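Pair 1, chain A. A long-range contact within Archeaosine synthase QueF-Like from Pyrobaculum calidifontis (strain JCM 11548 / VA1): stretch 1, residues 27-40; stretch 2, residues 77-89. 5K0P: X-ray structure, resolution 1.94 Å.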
# COMPACT_ATOMS: atom_id res chain seq x y z
N VAL A 27 13.41 25.86 -8.94
CA VAL A 27 13.40 25.20 -7.69
C VAL A 27 13.54 23.71 -7.92
O VAL A 27 12.91 23.16 -8.81
CB VAL A 27 12.10 25.48 -6.92
CG1 VAL A 27 12.01 24.56 -5.69
CG2 VAL A 27 12.09 26.93 -6.50
N ASP A 28 14.37 23.11 -7.08
CA ASP A 28 14.77 21.74 -7.18
C ASP A 28 14.41 21.19 -5.80
O ASP A 28 15.17 21.30 -4.84
CB ASP A 28 16.28 21.70 -7.46
CG ASP A 28 16.75 20.40 -8.11
OD1 ASP A 28 15.92 19.51 -8.32
OD2 ASP A 28 17.97 20.26 -8.39
N SER A 29 13.23 20.59 -5.73
CA SER A 29 12.70 20.06 -4.50
C SER A 29 13.32 18.67 -4.15
O SER A 29 13.73 17.98 -5.01
CB SER A 29 11.18 20.08 -4.66
OG SER A 29 10.55 19.43 -3.57
N PHE A 30 13.54 18.36 -2.89
CA PHE A 30 14.13 17.11 -2.47
C PHE A 30 13.61 16.57 -1.17
O PHE A 30 13.05 17.29 -0.36
CB PHE A 30 15.68 17.15 -2.45
CG PHE A 30 16.31 18.14 -1.52
CD1 PHE A 30 16.55 17.83 -0.25
CD2 PHE A 30 16.65 19.41 -1.97
CE1 PHE A 30 17.15 18.73 0.62
CE2 PHE A 30 17.20 20.35 -1.15
CZ PHE A 30 17.49 20.02 0.18
N GLU A 31 13.85 15.25 -0.99
CA GLU A 31 13.76 14.65 0.28
C GLU A 31 15.19 14.26 0.74
O GLU A 31 15.94 13.66 0.02
CB GLU A 31 12.80 13.42 0.16
CG GLU A 31 12.55 12.84 1.54
CD GLU A 31 12.00 11.43 1.53
OE1 GLU A 31 12.79 10.44 1.25
OE2 GLU A 31 10.79 11.33 1.84
N VAL A 32 15.54 14.57 1.96
CA VAL A 32 16.85 14.24 2.50
C VAL A 32 16.72 13.38 3.72
O VAL A 32 15.86 13.65 4.60
CB VAL A 32 17.69 15.49 2.75
CG1 VAL A 32 17.02 16.48 3.74
CG2 VAL A 32 19.08 15.12 3.28
N SER A 33 17.54 12.33 3.76
CA SER A 33 17.59 11.36 4.90
C SER A 33 19.02 11.43 5.42
O SER A 33 19.93 11.36 4.63
CB SER A 33 17.30 9.93 4.42
OG SER A 33 15.97 9.86 4.02
N VAL A 34 19.19 11.62 6.73
CA VAL A 34 20.51 11.51 7.35
C VAL A 34 20.48 10.47 8.43
O VAL A 34 19.54 10.41 9.27
CB VAL A 34 20.97 12.88 7.86
CG1 VAL A 34 22.33 12.85 8.49
CG2 VAL A 34 20.92 13.85 6.69
N GLU A 35 21.54 9.67 8.47
CA GLU A 35 21.64 8.69 9.55
C GLU A 35 23.03 8.79 10.09
O GLU A 35 23.96 9.00 9.32
CB GLU A 35 21.13 7.40 8.95
CG GLU A 35 21.95 6.22 9.02
CD GLU A 35 21.41 5.00 8.26
OE1 GLU A 35 20.18 4.88 7.92
OE2 GLU A 35 22.32 4.17 8.03
N TYR A 36 23.16 8.80 11.40
CA TYR A 36 24.46 8.86 12.06
C TYR A 36 24.56 8.21 13.43
O TYR A 36 23.56 7.99 14.09
CB TYR A 36 24.90 10.35 12.15
CG TYR A 36 24.21 11.13 13.21
CD1 TYR A 36 22.94 11.59 12.99
CD2 TYR A 36 24.83 11.37 14.45
CE1 TYR A 36 22.27 12.31 14.01
CE2 TYR A 36 24.17 12.09 15.48
CZ TYR A 36 22.89 12.55 15.25
OH TYR A 36 22.17 13.20 16.27
N ILE A 37 25.79 7.89 13.85
CA ILE A 37 26.03 7.37 15.20
C ILE A 37 26.58 8.49 16.03
O ILE A 37 27.68 9.01 15.70
CB ILE A 37 27.04 6.22 15.20
CG1 ILE A 37 26.47 5.10 14.38
CG2 ILE A 37 27.34 5.72 16.66
CD1 ILE A 37 27.38 3.94 14.24
N PRO A 38 25.86 8.86 17.11
CA PRO A 38 26.36 9.90 18.00
C PRO A 38 27.59 9.41 18.72
O PRO A 38 27.69 8.17 18.98
CB PRO A 38 25.22 10.08 19.01
CG PRO A 38 24.00 9.62 18.29
CD PRO A 38 24.49 8.46 17.46
N ARG A 39 28.52 10.37 18.98
CA ARG A 39 29.61 10.19 19.93
C ARG A 39 29.62 11.36 20.92
O ARG A 39 30.28 12.41 20.69
CB ARG A 39 31.00 10.07 19.25
CG ARG A 39 32.08 9.76 20.32
CD ARG A 39 33.53 10.00 19.89
NE ARG A 39 34.03 9.02 18.93
CZ ARG A 39 34.23 9.20 17.61
NH1 ARG A 39 34.68 8.16 16.88
NH2 ARG A 39 34.01 10.36 16.98
N GLY A 40 28.88 11.23 21.99
CA GLY A 40 28.72 12.37 22.93
C GLY A 40 28.22 13.74 22.42
O GLY A 40 28.39 14.77 23.12
N VAL A 77 28.90 17.52 14.87
CA VAL A 77 28.96 16.49 15.94
C VAL A 77 29.98 15.41 15.78
O VAL A 77 29.94 14.49 16.56
CB VAL A 77 27.58 15.82 16.20
CG1 VAL A 77 26.52 16.85 16.54
CG2 VAL A 77 27.10 15.04 14.99
N ASN A 78 30.87 15.51 14.81
CA ASN A 78 31.97 14.55 14.63
C ASN A 78 31.60 13.12 14.91
O ASN A 78 32.19 12.53 15.80
CB ASN A 78 33.18 14.97 15.49
CG ASN A 78 33.64 16.40 15.20
OD1 ASN A 78 33.24 17.40 15.90
ND2 ASN A 78 34.45 16.53 14.13
N PRO A 79 30.58 12.57 14.19
CA PRO A 79 30.12 11.23 14.49
C PRO A 79 30.99 10.25 13.77
O PRO A 79 31.52 10.60 12.75
CB PRO A 79 28.72 11.22 13.87
CG PRO A 79 28.82 12.13 12.76
CD PRO A 79 29.83 13.16 13.07
N PRO A 80 31.18 9.03 14.30
CA PRO A 80 32.01 8.04 13.59
C PRO A 80 31.39 7.46 12.33
O PRO A 80 32.10 6.76 11.59
CB PRO A 80 32.11 6.87 14.60
CG PRO A 80 30.95 7.03 15.51
CD PRO A 80 30.77 8.52 15.63
N TYR A 81 30.09 7.69 12.12
CA TYR A 81 29.40 7.24 10.93
C TYR A 81 28.31 8.27 10.65
O TYR A 81 27.58 8.67 11.55
CB TYR A 81 28.72 5.85 11.10
CG TYR A 81 27.77 5.48 9.97
CD1 TYR A 81 28.24 5.25 8.71
CD2 TYR A 81 26.40 5.35 10.20
CE1 TYR A 81 27.41 4.91 7.69
CE2 TYR A 81 25.53 5.01 9.17
CZ TYR A 81 26.04 4.81 7.92
OH TYR A 81 25.15 4.47 6.92
N VAL A 82 28.23 8.64 9.39
CA VAL A 82 27.16 9.53 8.84
C VAL A 82 26.91 9.15 7.41
O VAL A 82 27.87 8.92 6.64
CB VAL A 82 27.56 11.01 8.73
CG1 VAL A 82 26.37 11.95 8.43
CG2 VAL A 82 28.07 11.44 10.01
N LYS A 83 25.62 9.10 7.06
CA LYS A 83 25.20 8.94 5.71
C LYS A 83 24.08 9.90 5.42
O LYS A 83 23.15 10.04 6.23
CB LYS A 83 24.75 7.50 5.46
CG LYS A 83 24.34 7.25 4.04
CD LYS A 83 24.08 5.78 3.74
CE LYS A 83 22.71 5.37 4.27
NZ LYS A 83 22.27 4.00 3.84
N VAL A 84 24.16 10.53 4.24
CA VAL A 84 23.21 11.48 3.74
C VAL A 84 22.69 11.04 2.39
O VAL A 84 23.49 10.79 1.50
CB VAL A 84 23.87 12.84 3.53
CG1 VAL A 84 22.85 13.84 2.96
CG2 VAL A 84 24.47 13.37 4.83
N THR A 85 21.38 11.06 2.21
CA THR A 85 20.77 10.59 1.02
C THR A 85 19.79 11.65 0.60
O THR A 85 18.92 12.05 1.40
CB THR A 85 20.00 9.24 1.18
OG1 THR A 85 20.91 8.16 1.58
CG2 THR A 85 19.42 8.85 -0.19
N VAL A 86 20.00 12.15 -0.63
CA VAL A 86 19.17 13.20 -1.24
C VAL A 86 18.45 12.62 -2.43
O VAL A 86 19.12 12.14 -3.33
CB VAL A 86 20.04 14.40 -1.67
CG1 VAL A 86 19.20 15.44 -2.37
CG2 VAL A 86 20.81 14.94 -0.47
N LYS A 87 17.10 12.68 -2.41
CA LYS A 87 16.22 12.07 -3.42
C LYS A 87 15.48 13.20 -4.09
O LYS A 87 14.89 14.01 -3.39
CB LYS A 87 15.17 11.07 -2.80
CG LYS A 87 15.81 10.01 -1.91
CD LYS A 87 14.88 8.86 -1.40
CE LYS A 87 15.65 7.91 -0.45
NZ LYS A 87 14.73 6.86 0.08
N SER A 88 15.55 13.29 -5.41
CA SER A 88 14.85 14.25 -6.17
C SER A 88 14.46 13.63 -7.51
O SER A 88 14.76 12.43 -7.79
CB SER A 88 15.71 15.51 -6.37
OG SER A 88 17.04 15.14 -6.73
N TYR A 89 13.79 14.46 -8.32
CA TYR A 89 13.14 14.03 -9.54
C TYR A 89 13.41 15.13 -10.56
O TYR A 89 13.07 16.30 -10.35
CB TYR A 89 11.64 13.86 -9.25
CG TYR A 89 10.87 13.25 -10.37
CD1 TYR A 89 11.25 12.02 -10.88
CD2 TYR A 89 9.72 13.86 -10.90
CE1 TYR A 89 10.55 11.42 -11.90
CE2 TYR A 89 9.01 13.26 -11.93
CZ TYR A 89 9.43 12.03 -12.42
OH TYR A 89 8.81 11.38 -13.40
O HOH W 1 12.28 16.80 -6.90
O HOH W 2 20.95 8.38 4.48
O HOH W 3 28.19 12.65 17.72
O HOH W 4 31.69 13.37 18.58

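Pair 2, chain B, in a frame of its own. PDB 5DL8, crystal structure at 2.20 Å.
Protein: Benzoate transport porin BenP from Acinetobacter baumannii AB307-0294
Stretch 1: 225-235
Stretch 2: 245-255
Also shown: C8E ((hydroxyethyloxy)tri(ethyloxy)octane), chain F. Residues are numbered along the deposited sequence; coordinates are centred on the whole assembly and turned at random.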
# COMPACT_ATOMS: atom_id res chain seq x y z
N LEU B 225 -7.83 -19.35 2.77
CA LEU B 225 -6.96 -18.99 1.63
C LEU B 225 -5.47 -19.39 1.92
O LEU B 225 -4.96 -20.37 1.36
CB LEU B 225 -7.16 -17.49 1.26
CG LEU B 225 -8.63 -17.01 1.16
CD1 LEU B 225 -8.75 -15.54 0.73
CD2 LEU B 225 -9.32 -17.86 0.13
N TYR B 226 -4.78 -18.69 2.82
CA TYR B 226 -3.35 -18.91 3.08
C TYR B 226 -2.92 -18.21 4.38
O TYR B 226 -3.57 -17.27 4.91
CB TYR B 226 -2.48 -18.54 1.86
CG TYR B 226 -2.52 -17.05 1.42
CD1 TYR B 226 -1.66 -16.10 1.98
CD2 TYR B 226 -3.36 -16.62 0.37
CE1 TYR B 226 -1.71 -14.72 1.58
CE2 TYR B 226 -3.41 -15.32 -0.05
CZ TYR B 226 -2.62 -14.37 0.56
OH TYR B 226 -2.66 -13.07 0.10
N ASN B 227 -1.83 -18.72 4.89
CA ASN B 227 -1.15 -18.18 6.09
C ASN B 227 0.16 -17.57 5.74
O ASN B 227 0.89 -18.07 4.92
CB ASN B 227 -0.99 -19.34 7.08
CG ASN B 227 -2.36 -19.85 7.55
OD1 ASN B 227 -3.31 -19.07 7.70
ND2 ASN B 227 -2.49 -21.16 7.67
N LYS B 228 0.44 -16.42 6.28
CA LYS B 228 1.62 -15.66 5.87
C LYS B 228 2.46 -15.25 7.07
O LYS B 228 1.96 -14.74 8.06
CB LYS B 228 1.17 -14.48 5.09
CG LYS B 228 2.22 -13.45 4.66
CD LYS B 228 1.40 -12.24 4.23
CE LYS B 228 2.13 -11.07 3.53
NZ LYS B 228 2.53 -11.29 2.10
N HIS B 229 3.75 -15.53 6.96
CA HIS B 229 4.80 -15.02 7.93
C HIS B 229 5.70 -13.97 7.22
O HIS B 229 6.11 -14.14 6.05
CB HIS B 229 5.71 -16.14 8.49
CG HIS B 229 5.00 -17.19 9.25
ND1 HIS B 229 5.06 -17.29 10.64
CD2 HIS B 229 4.24 -18.24 8.84
CE1 HIS B 229 4.32 -18.30 11.04
NE2 HIS B 229 3.82 -18.90 9.97
N TYR B 230 6.03 -12.93 7.96
CA TYR B 230 6.94 -11.92 7.54
C TYR B 230 7.91 -11.58 8.68
O TYR B 230 7.51 -11.34 9.82
CB TYR B 230 6.08 -10.65 7.19
CG TYR B 230 6.94 -9.37 7.07
CD1 TYR B 230 7.69 -9.18 5.96
CD2 TYR B 230 6.99 -8.43 8.04
CE1 TYR B 230 8.49 -8.08 5.76
CE2 TYR B 230 7.81 -7.26 7.91
CZ TYR B 230 8.50 -7.07 6.69
OH TYR B 230 9.33 -6.03 6.37
N VAL B 231 9.19 -11.52 8.35
CA VAL B 231 10.24 -10.95 9.21
C VAL B 231 10.94 -9.86 8.44
O VAL B 231 11.49 -10.06 7.29
CB VAL B 231 11.30 -11.96 9.68
CG1 VAL B 231 12.25 -11.34 10.71
CG2 VAL B 231 10.67 -13.06 10.46
N GLY B 232 10.97 -8.71 9.06
CA GLY B 232 11.64 -7.52 8.43
C GLY B 232 12.72 -7.07 9.43
O GLY B 232 12.42 -6.99 10.58
N LEU B 233 13.97 -6.88 9.02
CA LEU B 233 15.01 -6.17 9.84
C LEU B 233 15.58 -4.97 9.10
O LEU B 233 15.91 -5.04 7.89
CB LEU B 233 16.19 -7.06 10.13
CG LEU B 233 15.81 -8.31 10.97
CD1 LEU B 233 16.98 -9.30 10.91
CD2 LEU B 233 15.51 -8.11 12.43
N GLU B 234 15.66 -3.84 9.81
CA GLU B 234 16.12 -2.60 9.20
C GLU B 234 17.22 -1.98 10.00
O GLU B 234 17.10 -1.69 11.20
CB GLU B 234 14.91 -1.64 9.00
CG GLU B 234 15.30 -0.30 8.34
CD GLU B 234 14.14 0.69 8.13
OE1 GLU B 234 12.96 0.33 8.28
OE2 GLU B 234 14.41 1.85 7.70
N HIS B 235 18.35 -1.75 9.37
CA HIS B 235 19.42 -1.02 10.10
C HIS B 235 19.75 0.30 9.37
O HIS B 235 19.84 0.35 8.15
CB HIS B 235 20.67 -1.85 10.19
CG HIS B 235 21.80 -1.15 10.86
ND1 HIS B 235 22.75 -0.43 10.17
CD2 HIS B 235 22.15 -1.07 12.17
CE1 HIS B 235 23.64 0.05 11.02
NE2 HIS B 235 23.31 -0.33 12.24
N THR B 245 20.82 2.89 4.72
CA THR B 245 19.67 2.09 5.15
C THR B 245 19.77 0.69 4.54
O THR B 245 19.84 0.54 3.29
CB THR B 245 18.28 2.78 4.85
OG1 THR B 245 18.19 3.86 5.77
CG2 THR B 245 17.06 1.79 5.17
N SER B 246 19.80 -0.31 5.41
CA SER B 246 19.82 -1.74 5.03
C SER B 246 18.59 -2.44 5.54
O SER B 246 18.35 -2.51 6.79
CB SER B 246 20.98 -2.46 5.69
OG SER B 246 22.11 -1.66 5.37
N LYS B 247 17.91 -3.05 4.60
CA LYS B 247 16.78 -3.81 4.93
C LYS B 247 16.87 -5.25 4.47
O LYS B 247 17.26 -5.47 3.33
CB LYS B 247 15.59 -3.23 4.24
CG LYS B 247 15.14 -1.98 4.84
CD LYS B 247 13.83 -1.53 4.16
CE LYS B 247 13.61 -0.01 4.20
NZ LYS B 247 12.26 0.34 3.66
N PHE B 248 16.43 -6.19 5.34
CA PHE B 248 16.26 -7.58 4.95
C PHE B 248 14.87 -7.94 5.19
O PHE B 248 14.44 -7.77 6.29
CB PHE B 248 17.15 -8.47 5.79
CG PHE B 248 16.93 -9.96 5.61
CD1 PHE B 248 17.50 -10.64 4.54
CD2 PHE B 248 16.25 -10.72 6.59
CE1 PHE B 248 17.28 -12.06 4.40
CE2 PHE B 248 16.06 -12.15 6.48
CZ PHE B 248 16.60 -12.83 5.39
N LYS B 249 14.23 -8.51 4.19
CA LYS B 249 12.87 -8.90 4.30
C LYS B 249 12.63 -10.37 3.93
O LYS B 249 13.08 -10.83 2.88
CB LYS B 249 12.02 -7.99 3.39
CG LYS B 249 12.20 -6.53 3.84
CD LYS B 249 11.61 -5.50 2.94
CE LYS B 249 11.37 -4.18 3.56
NZ LYS B 249 10.13 -4.15 4.30
N TYR B 250 11.85 -11.09 4.75
CA TYR B 250 11.50 -12.50 4.48
C TYR B 250 10.01 -12.70 4.61
O TYR B 250 9.39 -12.40 5.64
CB TYR B 250 12.24 -13.47 5.38
CG TYR B 250 11.80 -14.94 5.23
CD1 TYR B 250 12.30 -15.72 4.23
CD2 TYR B 250 10.91 -15.54 6.11
CE1 TYR B 250 11.92 -17.07 4.08
CE2 TYR B 250 10.58 -16.84 6.02
CZ TYR B 250 11.06 -17.60 4.96
OH TYR B 250 10.66 -18.90 4.77
N PHE B 251 9.45 -13.16 3.52
CA PHE B 251 8.04 -13.59 3.50
C PHE B 251 7.91 -15.13 3.27
O PHE B 251 8.56 -15.71 2.36
CB PHE B 251 7.19 -12.88 2.38
CG PHE B 251 6.98 -11.40 2.54
CD1 PHE B 251 7.91 -10.52 2.12
CD2 PHE B 251 5.82 -10.93 3.00
CE1 PHE B 251 7.73 -9.15 2.27
CE2 PHE B 251 5.57 -9.58 3.14
CZ PHE B 251 6.52 -8.67 2.78
N ASN B 252 6.94 -15.71 3.94
CA ASN B 252 6.57 -17.12 3.68
C ASN B 252 5.07 -17.19 3.56
O ASN B 252 4.42 -16.84 4.51
CB ASN B 252 6.99 -17.99 4.86
CG ASN B 252 6.97 -19.53 4.57
OD1 ASN B 252 5.91 -20.21 4.51
ND2 ASN B 252 8.15 -20.09 4.49
N ALA B 253 4.59 -17.73 2.44
CA ALA B 253 3.12 -17.96 2.14
C ALA B 253 2.79 -19.47 1.81
O ALA B 253 3.34 -20.09 0.91
CB ALA B 253 2.68 -17.07 0.98
N LYS B 254 1.82 -19.98 2.51
CA LYS B 254 1.40 -21.32 2.38
C LYS B 254 -0.08 -21.50 2.50
O LYS B 254 -0.69 -20.95 3.41
CB LYS B 254 2.08 -22.12 3.51
CG LYS B 254 2.27 -23.53 3.17
CD LYS B 254 3.53 -23.67 2.30
CE LYS B 254 3.70 -25.17 1.85
NZ LYS B 254 2.70 -25.71 0.81
N ASP B 255 -0.71 -22.35 1.68
CA ASP B 255 -2.23 -22.32 1.75
C ASP B 255 -2.85 -22.82 3.09
O ASP B 255 -2.24 -23.64 3.70
CB ASP B 255 -2.90 -22.95 0.52
CG ASP B 255 -2.66 -24.31 0.47
OD1 ASP B 255 -1.77 -24.75 1.26
OD2 ASP B 255 -3.34 -24.96 -0.26
C1 C8E F . 24.03 -9.78 2.45
C2 C8E F . 23.01 -10.92 2.66
C3 C8E F . 22.80 -11.21 4.15
C4 C8E F . 21.58 -12.02 4.61
C5 C8E F . 21.59 -12.19 6.17
C6 C8E F . 20.37 -11.61 6.93
C7 C8E F . 20.64 -10.78 8.21
C8 C8E F . 20.69 -9.25 7.96
O9 C8E F . 20.44 -8.47 9.16
C10 C8E F . 20.88 -7.08 9.21
C11 C8E F . 21.08 -6.56 10.66
O12 C8E F . 22.23 -5.69 10.83
C13 C8E F . 22.37 -5.11 12.15
C14 C8E F . 23.83 -5.05 12.66
O15 C8E F . 23.90 -4.74 14.08
C16 C8E F . 24.26 -3.40 14.42
C17 C8E F . 23.51 -2.96 15.66
O18 C8E F . 23.53 -1.53 15.79
C19 C8E F . 24.74 -0.72 15.65
C20 C8E F . 24.71 0.48 16.63
O21 C8E F . 23.55 0.60 17.55
O HOH W 5 3.23 -19.62 5.76
O HOH W 6 22.75 0.07 7.39

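Both pairs are two neighbouring antiparallel strands, their directions 154° apart in pair 1 and 165° in pair 2, and fourteen central residues superpose with an RMSD of 0.5 Å. The shared ladder alternates hydrogen-bonded and non-hydrogen-bonded pairs. Ser A33 with Thr A85 matches His B229 with Asn B252, each joined by two backbone hydrogen bonds: Ser A33 N to Thr A85 O (2.7 Å) and Thr A85 N to Ser A33 O (2.8 Å) in pair 1, His B229 N to Asn B252 O (2.9 Å) and Asn B252 N to His B229 O (2.8 Å) in pair 2. Because these bonds use only main-chain atoms, they leave the choice of side chains free, and the two proteins use that freedom differently.

One face of pair 1 carries Val A32, Val A34, Tyr A36, Val A82, Val A84 and Val A86, all buried. Beta-branched valine suits an extended backbone and fills the space between neighbours compactly: Val A34 CG2 lies 4.0 Å from Val A84 CG2, and Val A32 CG2 lies 4.1 Å from Val A86 CG2. The matching face of pair 2 is also buried but mixes large, small and charged residues. Val A34 and Val A84 correspond to Tyr B230 and Phe B251, whose rings meet obliquely, with Tyr B230 CD1 3.4 Å from Phe B251 CZ. Val A86 gives way to Ala B253, and Val A82 to Lys B249, whose NZ donates a hydrogen bond to Tyr B230 OH at 2.9 Å, giving the phenol a polar partner. Tyr A36 matches Gly B232. There the absent side chain makes room: a CB would lie 2.2 Å from Tyr B230 OH. In pair 1 the tyrosine itself fills this position, its CD2 3.9 Å from Pro A79 CB.

The other face of pair 1 is more polar. Tyr A81 OH donates a hydrogen bond to Glu A35 OE2 at 3.1 Å, while Glu A35 OE2 and Lys A83 NZ, 4.2 Å apart, attract each other without forming a salt bridge. In pair 2 these three positions become Phe B248, Val B231 and Tyr B250. Apolar groups suit a surface that meets detergent: C8E C6 lies over one face of the Phe B248 ring, 3.9 Å from its CD1, and C8E O9 is 4.0 Å from Leu B233 CD1. Tyr B250 keeps its hydroxyl satisfied within its own strand, accepting a hydrogen bond from Asn B252 ND2 at 2.8 Å from Tyr B250 OH.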